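Local structure of macro domain-containing protein (Thermosipho africanus, 7OMU) at residues W157-M168 with S293-D301; Y27-V35 with I54-N62. The protein joins a DarT-family domain to a macro domain in one chain, with adenosine-5-diphosphoribose bound in a pocket of the macro-domain part. The protein carries 1 engineered substitution. All coordinates share one frame; numbering follows the deposited sequence.

Contact 1 (W157-M168 with S293-D301)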
loop_
_atom_site.group_PDB
_atom_site.type_symbol
_atom_site.label_atom_id
_atom_site.label_comp_id
_atom_site.label_asym_id
_atom_site.label_seq_id
_atom_site.Cartn_x
_atom_site.Cartn_y
_atom_site.Cartn_z
ATOM N N TRP A 157 1.705 -0.297 7.663
ATOM C CA TRP A 157 1.319 0.086 9.041
ATOM C C TRP A 157 0.702 -1.107 9.778
ATOM O O TRP A 157 0.449 -2.139 9.130
ATOM C CB TRP A 157 0.346 1.256 8.957
ATOM C CG TRP A 157 -0.844 0.939 8.110
ATOM C CD1 TRP A 157 -1.958 0.260 8.500
ATOM C CD2 TRP A 157 -1.025 1.250 6.721
ATOM N NE1 TRP A 157 -2.829 0.141 7.452
ATOM C CE2 TRP A 157 -2.287 0.741 6.347
ATOM C CE3 TRP A 157 -0.264 1.923 5.761
ATOM C CZ2 TRP A 157 -2.795 0.881 5.057
ATOM C CZ3 TRP A 157 -0.766 2.063 4.484
ATOM C CH2 TRP A 157 -2.016 1.550 4.140
ATOM N N ARG A 158 0.463 -0.944 11.082
ATOM C CA ARG A 158 -0.178 -1.945 11.980
ATOM C C ARG A 158 -0.698 -1.234 13.235
ATOM O O ARG A 158 -0.140 -0.177 13.587
ATOM C CB ARG A 158 0.804 -3.069 12.328
ATOM C CG ARG A 158 2.229 -2.623 12.631
ATOM C CD ARG A 158 3.128 -3.834 12.776
ATOM N NE ARG A 158 4.524 -3.525 13.066
ATOM C CZ ARG A 158 5.106 -3.622 14.262
ATOM N NH1 ARG A 158 4.420 -4.006 15.324
ATOM N NH2 ARG A 158 6.387 -3.329 14.394
ATOM N N GLU A 159 -1.732 -1.785 13.879
ATOM C CA GLU A 159 -2.436 -1.126 15.012
ATOM C C GLU A 159 -1.529 -1.104 16.249
ATOM O O GLU A 159 -1.531 -0.078 16.965
ATOM C CB GLU A 159 -3.769 -1.820 15.309
ATOM C CG GLU A 159 -4.709 -0.957 16.137
ATOM C CD GLU A 159 -5.879 -1.669 16.805
ATOM O OE1 GLU A 159 -6.144 -2.851 16.459
ATOM O OE2 GLU A 159 -6.526 -1.041 17.684
ATOM N N GLU A 160 -0.749 -2.172 16.456
ATOM C CA GLU A 160 -0.035 -2.482 17.730
ATOM C C GLU A 160 0.968 -1.372 18.082
ATOM O O GLU A 160 0.951 -0.933 19.244
ATOM C CB GLU A 160 0.689 -3.830 17.658
ATOM C CG GLU A 160 -0.125 -4.954 17.036
ATOM C CD GLU A 160 0.282 -5.319 15.616
ATOM O OE1 GLU A 160 1.474 -5.613 15.398
ATOM O OE2 GLU A 160 -0.593 -5.303 14.732
ATOM N N ASP A 161 1.811 -0.948 17.130
ATOM C CA ASP A 161 2.871 0.080 17.342
ATOM C C ASP A 161 2.310 1.479 17.047
ATOM O O ASP A 161 3.095 2.449 17.089
ATOM C CB ASP A 161 4.122 -0.216 16.510
ATOM C CG ASP A 161 3.953 -0.033 15.013
ATOM O OD1 ASP A 161 2.823 0.252 14.584
ATOM O OD2 ASP A 161 4.955 -0.188 14.283
ATOM N N GLY A 162 1.013 1.573 16.738
ATOM C CA GLY A 162 0.289 2.844 16.542
ATOM C C GLY A 162 0.536 3.446 15.172
ATOM O O GLY A 162 -0.031 4.514 14.898
ATOM N N SER A 163 1.331 2.786 14.323
ATOM C CA SER A 163 1.704 3.283 12.973
ATOM C C SER A 163 0.441 3.485 12.124
ATOM O O SER A 163 0.437 4.424 11.304
ATOM C CB SER A 163 2.711 2.383 12.294
ATOM O OG SER A 163 2.224 1.059 12.189
ATOM N N LYS A 164 -0.598 2.668 12.329
ATOM C CA LYS A 164 -1.893 2.796 11.608
ATOM C C LYS A 164 -2.555 4.133 11.961
ATOM O O LYS A 164 -3.279 4.679 11.114
ATOM C CB LYS A 164 -2.845 1.647 11.946
ATOM C CG LYS A 164 -4.068 1.579 11.046
ATOM C CD LYS A 164 -5.061 0.507 11.419
ATOM C CE LYS A 164 -6.200 0.423 10.425
ATOM N NZ LYS A 164 -7.404 -0.209 11.013
ATOM N N ARG A 165 -2.339 4.626 13.179
ATOM C CA ARG A 165 -2.782 5.975 13.611
ATOM C C ARG A 165 -1.823 7.010 13.010
ATOM O O ARG A 165 -2.291 7.869 12.252
ATOM C CB ARG A 165 -2.836 6.035 15.140
ATOM C CG ARG A 165 -3.442 7.309 15.707
ATOM C CD ARG A 165 -3.393 7.314 17.226
ATOM N NE ARG A 165 -2.053 7.101 17.754
ATOM C CZ ARG A 165 -1.076 8.008 17.765
ATOM N NH1 ARG A 165 -1.271 9.224 17.279
ATOM N NH2 ARG A 165 0.104 7.690 18.269
ATOM N N LYS A 166 -0.523 6.874 13.291
ATOM C CA LYS A 166 0.537 7.883 13.008
ATOM C C LYS A 166 0.604 8.238 11.517
ATOM O O LYS A 166 0.877 9.407 11.219
ATOM C CB LYS A 166 1.906 7.383 13.483
ATOM C CG LYS A 166 2.053 7.272 14.994
ATOM C CD LYS A 166 3.426 6.834 15.450
ATOM C CE LYS A 166 3.437 6.437 16.911
ATOM N NZ LYS A 166 4.810 6.391 17.464
ATOM N N ILE A 167 0.389 7.275 10.620
ATOM C CA ILE A 167 0.593 7.454 9.148
ATOM C C ILE A 167 -0.437 8.446 8.585
ATOM O O ILE A 167 -0.167 9.057 7.529
ATOM C CB ILE A 167 0.548 6.103 8.412
ATOM C CG1 ILE A 167 1.042 6.252 6.973
ATOM C CG2 ILE A 167 -0.842 5.478 8.470
ATOM C CD1 ILE A 167 1.241 4.945 6.256
ATOM N N MET A 168 -1.570 8.616 9.268
ATOM C CA MET A 168 -2.623 9.591 8.888
ATOM C C MET A 168 -2.420 10.904 9.650
ATOM O O MET A 168 -3.392 11.669 9.774
ATOM C CB MET A 168 -4.008 9.013 9.180
ATOM C CG MET A 168 -4.322 7.843 8.294
ATOM S SD MET A 168 -6.017 7.298 8.461
ATOM C CE MET A 168 -5.857 6.192 9.865
ATOM N N SER A 293 -9.016 -11.601 7.895
ATOM C CA SER A 293 -9.375 -10.646 6.813
ATOM C C SER A 293 -8.321 -9.535 6.728
ATOM O O SER A 293 -8.158 -8.800 7.721
ATOM C CB SER A 293 -10.746 -10.067 7.035
ATOM O OG SER A 293 -10.944 -8.933 6.203
ATOM N N LEU A 294 -7.657 -9.408 5.576
ATOM C CA LEU A 294 -6.536 -8.454 5.358
ATOM C C LEU A 294 -7.085 -7.029 5.222
ATOM O O LEU A 294 -6.399 -6.094 5.674
ATOM C CB LEU A 294 -5.758 -8.869 4.106
ATOM C CG LEU A 294 -4.431 -8.145 3.882
ATOM C CD1 LEU A 294 -3.431 -8.468 4.985
ATOM C CD2 LEU A 294 -3.845 -8.492 2.521
ATOM N N ASP A 295 -8.270 -6.879 4.620
ATOM C CA ASP A 295 -8.937 -5.568 4.382
ATOM C C ASP A 295 -9.275 -4.901 5.721
ATOM O O ASP A 295 -9.038 -3.695 5.848
ATOM C CB ASP A 295 -10.187 -5.733 3.514
ATOM C CG ASP A 295 -9.884 -5.933 2.038
ATOM O OD1 ASP A 295 -8.730 -5.664 1.630
ATOM O OD2 ASP A 295 -10.804 -6.360 1.302
ATOM N N ALA A 296 -9.803 -5.663 6.679
ATOM C CA ALA A 296 -10.164 -5.187 8.035
ATOM C C ALA A 296 -8.928 -4.614 8.743
ATOM O O ALA A 296 -9.048 -3.530 9.337
ATOM C CB ALA A 296 -10.794 -6.308 8.825
ATOM N N PHE A 297 -7.785 -5.306 8.684
ATOM C CA PHE A 297 -6.518 -4.880 9.340
ATOM C C PHE A 297 -5.977 -3.619 8.649
ATOM O O PHE A 297 -5.623 -2.665 9.363
ATOM C CB PHE A 297 -5.475 -6.005 9.358
ATOM C CG PHE A 297 -5.740 -7.157 10.308
ATOM C CD1 PHE A 297 -6.741 -7.102 11.275
ATOM C CD2 PHE A 297 -4.950 -8.301 10.255
ATOM C CE1 PHE A 297 -6.961 -8.167 12.138
ATOM C CE2 PHE A 297 -5.168 -9.362 11.124
ATOM C CZ PHE A 297 -6.172 -9.294 12.063
ATOM N N LEU A 298 -5.932 -3.602 7.313
ATOM C CA LEU A 298 -5.306 -2.502 6.526
ATOM C C LEU A 298 -6.212 -1.262 6.510
ATOM O O LEU A 298 -5.694 -0.161 6.762
ATOM C CB LEU A 298 -5.005 -2.994 5.106
ATOM C CG LEU A 298 -3.895 -4.041 4.990
ATOM C CD1 LEU A 298 -3.671 -4.431 3.536
ATOM C CD2 LEU A 298 -2.598 -3.546 5.610
ATOM N N ALA A 299 -7.507 -1.420 6.215
ATOM C CA ALA A 299 -8.484 -0.307 6.108
ATOM C C ALA A 299 -8.747 0.291 7.492
ATOM O O ALA A 299 -8.620 -0.445 8.484
ATOM C CB ALA A 299 -9.769 -0.786 5.484
ATOM N N GLU A 300 -9.108 1.578 7.542
ATOM C CA GLU A 300 -9.532 2.279 8.784
ATOM C C GLU A 300 -10.834 1.641 9.288
ATOM O O GLU A 300 -11.738 1.407 8.465
ATOM C CB GLU A 300 -9.698 3.773 8.514
ATOM C CG GLU A 300 -9.724 4.624 9.772
ATOM C CD GLU A 300 -10.164 6.063 9.532
ATOM O OE1 GLU A 300 -10.039 6.527 8.378
ATOM O OE2 GLU A 300 -10.624 6.721 10.498
ATOM N N ASP A 301 -10.904 1.351 10.589
ATOM C CA ASP A 301 -12.073 0.727 11.274
ATOM C C ASP A 301 -12.953 1.825 11.888
ATOM O O ASP A 301 -12.955 2.942 11.331
ATOM C CB ASP A 301 -11.628 -0.286 12.336
ATOM C CG ASP A 301 -10.467 0.181 13.201
ATOM O OD1 ASP A 301 -10.029 1.346 13.034
ATOM O OD2 ASP A 301 -10.010 -0.619 14.031
#

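Contact 2 (Y27-V35 with I54-N62)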
loop_
_atom_site.group_PDB
_atom_site.type_symbol
_atom_site.label_atom_id
_atom_site.label_comp_id
_atom_site.label_asym_id
_atom_site.label_seq_id
_atom_site.Cartn_x
_atom_site.Cartn_y
_atom_site.Cartn_z
ATOM N N TYR A 27 -1.350 16.593 0.899
ATOM C CA TYR A 27 -2.237 15.778 0.033
ATOM C C TYR A 27 -3.655 15.743 0.601
ATOM O O TYR A 27 -3.822 15.432 1.794
ATOM C CB TYR A 27 -1.660 14.369 -0.098
ATOM C CG TYR A 27 -0.242 14.327 -0.611
ATOM C CD1 TYR A 27 0.028 14.398 -1.969
ATOM C CD2 TYR A 27 0.833 14.243 0.259
ATOM C CE1 TYR A 27 1.326 14.384 -2.450
ATOM C CE2 TYR A 27 2.137 14.213 -0.208
ATOM C CZ TYR A 27 2.387 14.287 -1.568
ATOM O OH TYR A 27 3.672 14.269 -2.028
ATOM N N TYR A 28 -4.643 16.067 -0.239
ATOM C CA TYR A 28 -6.093 15.983 0.070
ATOM C C TYR A 28 -6.721 14.946 -0.862
ATOM O O TYR A 28 -6.672 15.137 -2.093
ATOM C CB TYR A 28 -6.747 17.355 -0.079
ATOM C CG TYR A 28 -8.230 17.382 0.188
ATOM C CD1 TYR A 28 -8.732 17.398 1.479
ATOM C CD2 TYR A 28 -9.140 17.404 -0.857
ATOM C CE1 TYR A 28 -10.099 17.448 1.723
ATOM C CE2 TYR A 28 -10.507 17.439 -0.630
ATOM C CZ TYR A 28 -10.992 17.463 0.663
ATOM O OH TYR A 28 -12.343 17.500 0.865
ATOM N N ILE A 29 -7.255 13.866 -0.286
ATOM C CA ILE A 29 -7.987 12.787 -1.015
ATOM C C ILE A 29 -9.409 13.280 -1.283
ATOM O O ILE A 29 -10.021 13.812 -0.339
ATOM C CB ILE A 29 -7.998 11.482 -0.198
ATOM C CG1 ILE A 29 -6.582 10.986 0.098
ATOM C CG2 ILE A 29 -8.828 10.415 -0.893
ATOM C CD1 ILE A 29 -6.520 9.999 1.236
ATOM N N THR A 30 -9.917 13.087 -2.502
ATOM C CA THR A 30 -11.304 13.455 -2.892
ATOM C C THR A 30 -11.774 12.635 -4.096
ATOM O O THR A 30 -10.929 12.042 -4.792
ATOM C CB THR A 30 -11.409 14.953 -3.201
ATOM O OG1 THR A 30 -12.794 15.307 -3.176
ATOM C CG2 THR A 30 -10.787 15.330 -4.528
ATOM N N HIS A 31 -13.085 12.627 -4.339
ATOM C CA HIS A 31 -13.701 12.075 -5.572
ATOM C C HIS A 31 -13.277 12.968 -6.738
ATOM O O HIS A 31 -13.213 14.195 -6.555
ATOM C CB HIS A 31 -15.224 11.966 -5.428
ATOM C CG HIS A 31 -15.852 11.024 -6.399
ATOM N ND1 HIS A 31 -15.881 11.269 -7.758
ATOM C CD2 HIS A 31 -16.481 9.843 -6.213
ATOM C CE1 HIS A 31 -16.497 10.279 -8.369
ATOM N NE2 HIS A 31 -16.878 9.390 -7.444
ATOM N N ILE A 32 -12.982 12.374 -7.892
ATOM C CA ILE A 32 -12.411 13.102 -9.060
ATOM C C ILE A 32 -13.475 14.038 -9.653
ATOM O O ILE A 32 -13.092 14.974 -10.379
ATOM C CB ILE A 32 -11.827 12.122 -10.095
ATOM C CG1 ILE A 32 -11.032 12.868 -11.167
ATOM C CG2 ILE A 32 -12.913 11.244 -10.695
ATOM C CD1 ILE A 32 -10.193 11.980 -12.052
ATOM N N ASP A 33 -14.757 13.813 -9.341
ATOM C CA ASP A 33 -15.885 14.691 -9.757
ATOM C C ASP A 33 -15.742 16.073 -9.102
ATOM O O ASP A 33 -16.220 17.057 -9.702
ATOM C CB ASP A 33 -17.237 14.053 -9.427
ATOM C CG ASP A 33 -17.587 12.828 -10.265
ATOM O OD1 ASP A 33 -16.915 12.593 -11.303
ATOM O OD2 ASP A 33 -18.538 12.111 -9.874
ATOM N N ASN A 34 -15.089 16.151 -7.935
ATOM C CA ASN A 34 -14.981 17.392 -7.119
ATOM C C ASN A 34 -13.806 18.271 -7.569
ATOM O O ASN A 34 -13.716 19.403 -7.065
ATOM C CB ASN A 34 -14.809 17.081 -5.632
ATOM C CG ASN A 34 -15.995 16.360 -5.032
ATOM O OD1 ASN A 34 -17.127 16.531 -5.483
ATOM N ND2 ASN A 34 -15.746 15.561 -4.004
ATOM N N VAL A 35 -12.931 17.791 -8.458
ATOM C CA VAL A 35 -11.620 18.451 -8.736
ATOM C C VAL A 35 -11.847 19.840 -9.332
ATOM O O VAL A 35 -11.202 20.791 -8.894
ATOM C CB VAL A 35 -10.694 17.584 -9.614
ATOM C CG1 VAL A 35 -9.439 18.340 -10.032
ATOM C CG2 VAL A 35 -10.318 16.290 -8.906
ATOM N N ILE A 54 -23.141 23.783 -0.397
ATOM C CA ILE A 54 -22.523 23.167 -1.612
ATOM C C ILE A 54 -22.931 21.688 -1.648
ATOM O O ILE A 54 -23.091 21.090 -0.571
ATOM C CB ILE A 54 -20.986 23.333 -1.616
ATOM C CG1 ILE A 54 -20.541 24.793 -1.467
ATOM C CG2 ILE A 54 -20.372 22.692 -2.853
ATOM C CD1 ILE A 54 -20.987 25.709 -2.586
ATOM N N ASN A 55 -23.096 21.123 -2.847
ATOM C CA ASN A 55 -23.333 19.669 -3.053
ATOM C C ASN A 55 -22.031 19.044 -3.577
ATOM O O ASN A 55 -22.025 18.533 -4.725
ATOM C CB ASN A 55 -24.556 19.413 -3.939
ATOM C CG ASN A 55 -25.064 17.985 -3.873
ATOM O OD1 ASN A 55 -24.636 17.191 -3.036
ATOM N ND2 ASN A 55 -25.975 17.643 -4.768
ATOM N N CYS A 56 -20.978 19.073 -2.748
ATOM C CA CYS A 56 -19.681 18.355 -2.954
ATOM C C CYS A 56 -19.925 16.845 -2.796
ATOM O O CYS A 56 -19.851 16.355 -1.646
ATOM C CB CYS A 56 -18.601 18.842 -1.985
ATOM S SG CYS A 56 -17.324 19.886 -2.743
ATOM N N LYS A 57 -20.228 16.156 -3.907
ATOM C CA LYS A 57 -20.709 14.745 -3.971
ATOM C C LYS A 57 -19.537 13.772 -3.768
ATOM O O LYS A 57 -18.981 13.308 -4.779
ATOM C CB LYS A 57 -21.394 14.495 -5.321
ATOM C CG LYS A 57 -22.774 15.119 -5.513
ATOM C CD LYS A 57 -23.902 14.419 -4.768
ATOM C CE LYS A 57 -24.224 13.034 -5.292
ATOM N NZ LYS A 57 -23.537 11.969 -4.521
ATOM N N LYS A 58 -19.200 13.479 -2.505
ATOM C CA LYS A 58 -17.997 12.707 -2.087
ATOM C C LYS A 58 -18.436 11.429 -1.357
ATOM O O LYS A 58 -19.645 11.296 -1.076
ATOM C CB LYS A 58 -17.072 13.585 -1.229
ATOM C CG LYS A 58 -17.585 13.986 0.156
ATOM C CD LYS A 58 -17.347 15.452 0.598
ATOM C CE LYS A 58 -16.125 16.162 0.038
ATOM N NZ LYS A 58 -14.883 15.860 0.790
ATOM N N VAL A 59 -17.485 10.520 -1.093
ATOM C CA VAL A 59 -17.708 9.194 -0.435
ATOM C C VAL A 59 -16.797 9.098 0.795
ATOM O O VAL A 59 -15.614 8.764 0.634
ATOM C CB VAL A 59 -17.484 8.014 -1.408
ATOM C CG1 VAL A 59 -17.565 6.657 -0.711
ATOM C CG2 VAL A 59 -18.450 8.057 -2.587
ATOM N N TYR A 60 -17.346 9.428 1.967
ATOM C CA TYR A 60 -16.819 9.101 3.319
ATOM C C TYR A 60 -17.965 8.475 4.122
ATOM O O TYR A 60 -18.993 9.158 4.288
ATOM C CB TYR A 60 -16.310 10.352 4.045
ATOM C CG TYR A 60 -14.904 10.782 3.712
ATOM C CD1 TYR A 60 -13.832 9.916 3.868
ATOM C CD2 TYR A 60 -14.634 12.072 3.279
ATOM C CE1 TYR A 60 -12.536 10.306 3.564
ATOM C CE2 TYR A 60 -13.344 12.482 2.981
ATOM C CZ TYR A 60 -12.289 11.595 3.120
ATOM O OH TYR A 60 -11.016 11.994 2.820
ATOM N N ASP A 61 -17.808 7.236 4.603
ATOM C CA ASP A 61 -18.859 6.515 5.376
ATOM C C ASP A 61 -19.309 7.397 6.547
ATOM O O ASP A 61 -18.436 8.021 7.182
ATOM C CB ASP A 61 -18.376 5.144 5.856
ATOM C CG ASP A 61 -19.485 4.107 5.975
ATOM O OD1 ASP A 61 -20.586 4.464 6.445
ATOM O OD2 ASP A 61 -19.245 2.949 5.576
ATOM N N ASN A 62 -20.624 7.448 6.806
ATOM C CA ASN A 62 -21.269 8.288 7.855
ATOM C C ASN A 62 -20.595 8.046 9.207
ATOM O O ASN A 62 -20.461 9.020 9.971
ATOM C CB ASN A 62 -22.773 8.019 7.966
ATOM C CG ASN A 62 -23.597 8.953 7.109
ATOM O OD1 ASN A 62 -24.251 8.518 6.163
ATOM N ND2 ASN A 62 -23.563 10.237 7.430
#

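Contact 1 (W157-M168 with S293-D301)
Trp157 has chi1 near 56°, which sets its CG between the backbone N and the carbonyl carbon, whereas Lys164 turns CG opposite its own N and then runs out fully extended; these torsions deliver an indole and an ammonium group to the C-terminal end of helix 294-298. The contact is an interdomain junction, with 157-168 from the DarT-family part and 293-301 from the macro-domain part. Carbonyls at a helix end lack the usual amide partners, so side-chain donors are well placed there. Trp157 NE1 gives its hydrogen to Leu298 O at 3.0 Å, the N-H...O angle being 142°. The nitrogen lies in the carbonyl plane, on a lone pair, although the oxygen is tilted 15° from the indole plane. Tryptophan suits this buried position because it pairs one N-H with a broad apolar ring: its CE2 lies 4.4 Å from Leu298 CD2, and Pro92 of helix 92-99 also packs on it. Lysine suits position 164 because its long apolar chain reaches across to the carbonyls and brings a charged donor at its tip. Its CE passes 3.3 Å from Phe297 O, and NZ bonds Ala299 O at 2.8 Å, tilted from that carbonyl plane. The negative end of the helix probably favours the ammonium, as does Asp301, whose OD1 forms a long salt bridge with NZ at 3.7 Å. Beside this polar grip, Met168 SD stands 4.1 Å from Glu300 OE1. Its methyl CE meets Glu300 CG, while the other carboxylate oxygen, OE2, is hydrogen-bonded to Asn128 ND2.

Contact 2 (Y27-V35 with I54-N62)
Lys58 reaches from the loop 54-62 past Asn34 to the hydroxyl of Tyr28, and its side chain can be followed outward. CB sits 3.7 Å from Asn34 ND2. CG and CD lead away from the amide, and the tight turn at chi3 (-29°) swings CE back to 4.1 Å from the same ND2, and equally close to Tyr28 OH. At the tip NZ donates to Tyr28 OH at 3.0 Å and has a second hydrogen-bonding partner in His46 NE2, so two partners grip the ammonium group. Lysine fits because its flexible carbons can lie across the amide while its end meets the phenol. Asn34 and Tyr28 are each crossed at about a right angle. The amide of Asn34 has its own tether: ND2 donates to Thr30 OG1 at 3.1 Å, almost straight at 174° and in the amide plane, which fixes its rotation. His31 is steadied similarly, with ND1 accepting from Asp33 N at 3.2 Å in the ring plane. His31 CB packs near the carbonyl oxygen of Lys57, the central residue of an inverse gamma turn, and the ring edge at CD2 lies 4.5 Å from Val59 CG2. Farther along, Tyr60 leans in from the loop until its OH is 3.8 Å from Ile29 O; Met93 of helix 92-99 touches the same side chain. The contact thus packs an irregular loop, mainly through side chains, against the end of strand 25-31, an outermost strand of the four-stranded mixed sheet in the DarT-family domain, and against the turn that leads on to helix 35-41.

Overall arrangement
Both contacts are partly buried, but they join different parts of the chain. The centre of contact 1 is about 11 Å from the centre of the chain, that of contact 2 about 21 Å. Contact 1 joins the DarT-family part to the macro-domain part; contact 2 stays within the DarT-family part. Their centres are 22 Å apart and they do not touch, yet both rest on helix 92-99, through Trp157 and Glu300 in one and Ile29 and Tyr60 in the other. A lysine is central to each. At the interdomain junction its partners are backbone carbonyls and a carboxylate in a long salt bridge, whereas beside the sheet they are a phenol and an imidazole.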